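Local coordinates for protein PlaB phospholipase (Legionella pneumophila, PDB 6ZTI) that is a virulence-linked phospholipase with an alpha/beta-hydrolase domain, whose activity is controlled by NAD(H)-mediated tetramerization, at residues Q367-E370 with Q371-P374; I446-P449 with N450-V453. One frame throughout, in Å; residues are numbered along the deposited sequence.

Contact 1 (Q367-E370 with Q371-P374). With SND (thionicotinamide-adenine-dinucleotide), chain J.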
loop_
_atom_site.group_PDB
_atom_site.type_symbol
_atom_site.label_atom_id
_atom_site.label_comp_id
_atom_site.label_asym_id
_atom_site.label_seq_id
_atom_site.Cartn_x
_atom_site.Cartn_y
_atom_site.Cartn_z
ATOM N N GLN B 367 -29.534 27.337 -13.750
ATOM C CA GLN B 367 -28.161 27.803 -13.712
ATOM C C GLN B 367 -27.161 26.655 -13.674
ATOM O O GLN B 367 -25.977 26.898 -13.448
ATOM C CB GLN B 367 -27.963 28.723 -12.504
ATOM C CG GLN B 367 -29.083 29.757 -12.309
ATOM C CD GLN B 367 -29.301 30.628 -13.529
ATOM O OE1 GLN B 367 -28.401 30.803 -14.352
ATOM N NE2 GLN B 367 -30.504 31.178 -13.655
ATOM N N TYR B 368 -27.601 25.419 -13.913
ATOM C CA TYR B 368 -26.747 24.247 -13.786
ATOM C C TYR B 368 -25.903 24.326 -12.511
ATOM O O TYR B 368 -24.670 24.348 -12.532
ATOM C CB TYR B 368 -25.867 24.088 -15.026
ATOM C CG TYR B 368 -26.639 23.676 -16.265
ATOM C CD1 TYR B 368 -26.823 22.331 -16.570
ATOM C CD2 TYR B 368 -27.188 24.620 -17.119
ATOM C CE1 TYR B 368 -27.526 21.938 -17.688
ATOM C CE2 TYR B 368 -27.900 24.234 -18.251
ATOM C CZ TYR B 368 -28.060 22.888 -18.523
ATOM O OH TYR B 368 -28.759 22.498 -19.641
ATOM N N SER B 369 -26.601 24.347 -11.384
ATOM C CA SER B 369 -25.962 24.363 -10.076
ATOM C C SER B 369 -25.833 22.945 -9.558
ATOM O O SER B 369 -26.728 22.132 -9.749
ATOM C CB SER B 369 -26.777 25.204 -9.096
ATOM O OG SER B 369 -26.387 24.914 -7.772
ATOM N N GLU B 370 -24.701 22.651 -8.913
ATOM C CA GLU B 370 -24.526 21.377 -8.219
ATOM C C GLU B 370 -25.398 21.255 -6.974
ATOM O O GLU B 370 -25.523 20.151 -6.419
ATOM C CB GLU B 370 -23.049 21.185 -7.855
ATOM C CG GLU B 370 -22.569 21.854 -6.574
ATOM C CD GLU B 370 -22.424 23.371 -6.677
ATOM O OE1 GLU B 370 -22.573 23.925 -7.790
ATOM O OE2 GLU B 370 -22.139 24.008 -5.631
ATOM N N GLN B 371 -25.987 22.350 -6.527
ATOM C CA GLN B 371 -26.853 22.378 -5.362
ATOM C C GLN B 371 -28.325 22.148 -5.694
ATOM O O GLN B 371 -29.145 22.062 -4.776
ATOM C CB GLN B 371 -26.711 23.733 -4.654
ATOM C CG GLN B 371 -25.268 24.154 -4.336
ATOM C CD GLN B 371 -24.704 23.454 -3.117
ATOM O OE1 GLN B 371 -25.444 23.015 -2.250
ATOM N NE2 GLN B 371 -23.382 23.350 -3.046
ATOM N N ALA B 372 -28.683 22.031 -6.965
ATOM C CA ALA B 372 -30.086 22.015 -7.358
ATOM C C ALA B 372 -30.631 20.628 -7.706
ATOM O O ALA B 372 -31.750 20.533 -8.212
ATOM C CB ALA B 372 -30.298 22.949 -8.546
ATOM N N LEU B 373 -29.891 19.552 -7.456
ATOM C CA LEU B 373 -30.425 18.241 -7.808
ATOM C C LEU B 373 -31.691 17.943 -6.995
ATOM O O LEU B 373 -31.807 18.361 -5.845
ATOM C CB LEU B 373 -29.384 17.160 -7.561
ATOM C CG LEU B 373 -28.335 16.924 -8.655
ATOM C CD1 LEU B 373 -28.994 16.242 -9.826
ATOM C CD2 LEU B 373 -27.694 18.199 -9.152
ATOM N N PRO B 374 -32.659 17.222 -7.559
ATOM C CA PRO B 374 -33.824 16.820 -6.754
ATOM C C PRO B 374 -33.398 16.042 -5.518
ATOM O O PRO B 374 -32.503 15.201 -5.580
ATOM C CB PRO B 374 -34.640 15.949 -7.714
ATOM C CG PRO B 374 -34.272 16.450 -9.069
ATOM C CD PRO B 374 -32.801 16.809 -8.963
HETATM P PA SND J . -26.952 14.617 -0.536
HETATM O O1A SND J . -26.506 16.050 -0.650
HETATM O O2A SND J . -27.061 14.054 0.835
HETATM O O5B SND J . -25.944 13.698 -1.405
HETATM C C5B SND J . -26.068 12.276 -1.578
HETATM C C4B SND J . -24.757 11.819 -2.173
HETATM O O4B SND J . -24.551 12.438 -3.466
HETATM C C3B SND J . -23.530 12.199 -1.360
HETATM O O3B SND J . -22.506 11.270 -1.649
HETATM C C2B SND J . -23.182 13.575 -1.914
HETATM O O2B SND J . -21.819 13.896 -1.663
HETATM C C1B SND J . -23.462 13.344 -3.401
HETATM N N9A SND J . -23.817 14.544 -4.149
HETATM C C8A SND J . -24.618 15.580 -3.741
HETATM N N7A SND J . -24.754 16.533 -4.632
HETATM C C5A SND J . -23.987 16.094 -5.703
HETATM C C6A SND J . -23.716 16.647 -6.967
HETATM N N6A SND J . -24.184 17.826 -7.375
HETATM N N1A SND J . -22.932 15.937 -7.812
HETATM C C2A SND J . -22.450 14.758 -7.404
HETATM N N3A SND J . -22.619 14.146 -6.229
HETATM C C4A SND J . -23.406 14.868 -5.418
HETATM O O3 SND J . -28.349 14.354 -1.246
HETATM P PN SND J . -29.670 15.219 -1.478
HETATM O O1N SND J . -29.947 16.023 -0.265
HETATM O O2N SND J . -30.704 14.307 -2.001
HETATM O O5D SND J . -29.150 16.215 -2.613
HETATM C C5D SND J . -30.076 16.978 -3.417
HETATM C C4D SND J . -29.412 18.270 -3.827
HETATM O O4D SND J . -29.339 19.174 -2.701
HETATM C C3D SND J . -27.982 18.143 -4.343
HETATM O O3D SND J . -27.805 19.104 -5.369
HETATM C C2D SND J . -27.139 18.526 -3.130
HETATM O O2D SND J . -25.869 19.041 -3.516
HETATM C C1D SND J . -28.014 19.614 -2.531
HETATM N N1N SND J . -27.761 19.785 -1.040
HETATM C C2N SND J . -27.367 20.988 -0.590
HETATM C C3N SND J . -27.214 21.202 0.767
HETATM C C7N SND J . -26.778 22.521 1.296
HETATM S S7N SND J . -26.701 22.800 2.936
HETATM N N7N SND J . -26.457 23.444 0.414
HETATM C C4N SND J . -27.466 20.145 1.636
HETATM C C5N SND J . -27.852 18.916 1.140
HETATM C C6N SND J . -27.997 18.751 -0.212
#
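Q371 and E370 run side by side and point the same way, and their polar ends join. Q371 NE2 donates to E370 OE2 at 2.9 Å. It meets that oxygen on the anti side, 34° out of the carboxylate plane, while the acceptor lies close to the amide plane. The two flat groups are turned 82° against each other. E370 CG sits between its own backbone N and carbonyl carbon (chi1 83°), and a bend at chi2 lays the carboxylate alongside the Q371 side chain. Y205 O of the second subunit also bonds to Q371 NE2. The amide is thus held from both ends, because Q371 OE1 accepts from SND N7N at 2.9 Å, on the thioamide of the ligand. S369 OG accepts the N-H of Q371 N at 2.9 Å. S369 to A372 form a type I beta turn, closed by a weak bond from A372 N to S369 O of 3.4 Å. The bulge and the turn share S369: Y368 and S369 both face A364 in a G1 beta bulge. The turn presents E370 O to the ligand, where three groups converge: SND O3D at 2.7 Å, SND O2D and the adenine amine N6A. L373 N donates to SND O3D at 3.0 Å, so that hydroxyl bridges two residues of the turn region. R333 of the second subunit bonds to the carbonyls of Q371 and L373.

Contact 2 (I446-P449 with N450-V453)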
loop_
_atom_site.group_PDB
_atom_site.type_symbol
_atom_site.label_atom_id
_atom_site.label_comp_id
_atom_site.label_asym_id
_atom_site.label_seq_id
_atom_site.Cartn_x
_atom_site.Cartn_y
_atom_site.Cartn_z
ATOM N N ILE B 446 -29.374 11.616 -21.723
ATOM C CA ILE B 446 -28.317 10.667 -21.404
ATOM C C ILE B 446 -28.713 9.633 -20.354
ATOM O O ILE B 446 -27.994 8.633 -20.189
ATOM C CB ILE B 446 -27.064 11.426 -20.933
ATOM C CG1 ILE B 446 -27.298 12.075 -19.568
ATOM C CG2 ILE B 446 -26.689 12.495 -21.951
ATOM C CD1 ILE B 446 -26.094 12.811 -19.045
ATOM N N LEU B 447 -29.814 9.845 -19.634
ATOM C CA LEU B 447 -30.301 8.917 -18.624
ATOM C C LEU B 447 -31.598 8.277 -19.083
ATOM O O LEU B 447 -32.486 8.957 -19.606
ATOM C CB LEU B 447 -30.583 9.598 -17.286
ATOM C CG LEU B 447 -29.444 10.228 -16.522
ATOM C CD1 LEU B 447 -30.016 10.794 -15.246
ATOM C CD2 LEU B 447 -28.354 9.221 -16.245
ATOM N N HIS B 448 -31.707 6.973 -18.853
ATOM C CA HIS B 448 -32.916 6.220 -19.100
ATOM C C HIS B 448 -33.142 5.296 -17.916
ATOM O O HIS B 448 -32.173 4.785 -17.332
ATOM C CB HIS B 448 -32.826 5.388 -20.377
ATOM C CG HIS B 448 -32.525 6.194 -21.593
ATOM N ND1 HIS B 448 -33.511 6.791 -22.348
ATOM C CD2 HIS B 448 -31.350 6.513 -22.184
ATOM C CE1 HIS B 448 -32.958 7.442 -23.355
ATOM N NE2 HIS B 448 -31.647 7.284 -23.282
ATOM N N PRO B 449 -34.391 5.064 -17.538
ATOM C CA PRO B 449 -34.650 4.111 -16.464
ATOM C C PRO B 449 -34.200 2.720 -16.866
ATOM O O PRO B 449 -34.300 2.333 -18.028
ATOM C CB PRO B 449 -36.165 4.191 -16.271
ATOM C CG PRO B 449 -36.692 4.689 -17.611
ATOM C CD PRO B 449 -35.636 5.614 -18.113
ATOM N N ASN B 450 -33.688 1.979 -15.888
ATOM C CA ASN B 450 -33.193 0.620 -16.074
ATOM C C ASN B 450 -32.013 0.535 -17.039
ATOM O O ASN B 450 -31.760 -0.532 -17.588
ATOM C CB ASN B 450 -34.293 -0.331 -16.562
ATOM C CG ASN B 450 -35.497 -0.319 -15.667
ATOM O OD1 ASN B 450 -35.378 -0.287 -14.439
ATOM N ND2 ASN B 450 -36.666 -0.279 -16.272
ATOM N N GLU B 451 -31.277 1.630 -17.259
ATOM C CA GLU B 451 -30.121 1.608 -18.149
ATOM C C GLU B 451 -28.877 2.165 -17.466
ATOM O O GLU B 451 -28.949 3.047 -16.604
ATOM C CB GLU B 451 -30.370 2.399 -19.447
ATOM C CG GLU B 451 -31.395 1.763 -20.363
ATOM C CD GLU B 451 -31.389 2.361 -21.758
ATOM O OE1 GLU B 451 -30.489 3.176 -22.072
ATOM O OE2 GLU B 451 -32.288 2.011 -22.550
ATOM N N THR B 452 -27.735 1.599 -17.861
ATOM C CA THR B 452 -26.408 2.140 -17.609
ATOM C C THR B 452 -26.030 3.057 -18.775
ATOM O O THR B 452 -26.373 2.778 -19.922
ATOM C CB THR B 452 -25.383 0.996 -17.483
ATOM O OG1 THR B 452 -25.665 0.205 -16.324
ATOM C CG2 THR B 452 -23.978 1.515 -17.352
ATOM N N VAL B 453 -25.344 4.164 -18.485
ATOM C CA VAL B 453 -24.721 4.987 -19.524
ATOM C C VAL B 453 -23.237 5.119 -19.200
ATOM O O VAL B 453 -22.869 5.413 -18.055
ATOM C CB VAL B 453 -25.393 6.369 -19.664
ATOM C CG1 VAL B 453 -25.307 7.174 -18.368
ATOM C CG2 VAL B 453 -24.770 7.165 -20.805
HETATM O O HOH W 1 -29.070 5.556 -18.033
#
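The carboxylate of E451 packs against the CB of H448, with E451 CD 3.6 Å from H448 CB. This pair is the tight part of the contact. E451 OE1 comes 3.4 Å from H448 CD2, at a carbon of the ring. The ring and carboxylate planes are 40° apart. In both residues CG is anti to the carbonyl carbon, and the two side chains leave the turn together. E451 is extended beyond CG, which carries its carboxylate past H448 CB to R252. There E451 OE2 makes a salt bridge, and the positive charge of R252 would be expected to steady the carboxylate beside the histidine.

The bend beneath this pair is closed by one backbone bond, from E451 N to H448 O at 3.3 Å. N450 is the third residue of the turn and has left-handed backbone angles (phi 62°). Its side chain is held by Q318.

Farther from the bend the two arms are less closely joined. A water bridges them, accepting from H448 N at 3.1 Å and donating to E451 O at 2.9 Å. Beyond it V453 CB rests on the carbonyl oxygen I446 O at 3.5 Å. The methyls V453 CG1 and CG2 both lie 3.6 Å from I446 O, one on each branch. The apolar touch is L447 CD2 to V453 CG1, at a looser 4.2 Å. Backbone bonds of N450 with Y340, and of E451 and V453 with M342, pair this arm with strand 340-349, where L447 and V453 also pack on I343. The arrangement is a type II beta turn from H448 to E451, leading into strand 452-463 of the mixed sheet.

Contact 1 comes first along the chain and closes before contact 2 opens. Their centres are 20 Å apart, and their nearest atoms about 8 Å, so they do not touch. Contact 1 lies in the loop between strands 358-364 and 378-383. Contact 2 leads from the loop after strand 429-439 into strand 452-463. All four strands belong to the same mixed sheet. Contact 1 is far from the chain centre and meets both thio-NAD and the second subunit, consistent with a part in NAD(H)-mediated tetramerization. Contact 2 is nearer the centre and meets no other protein chain. L362 lies close to both L373 and L447.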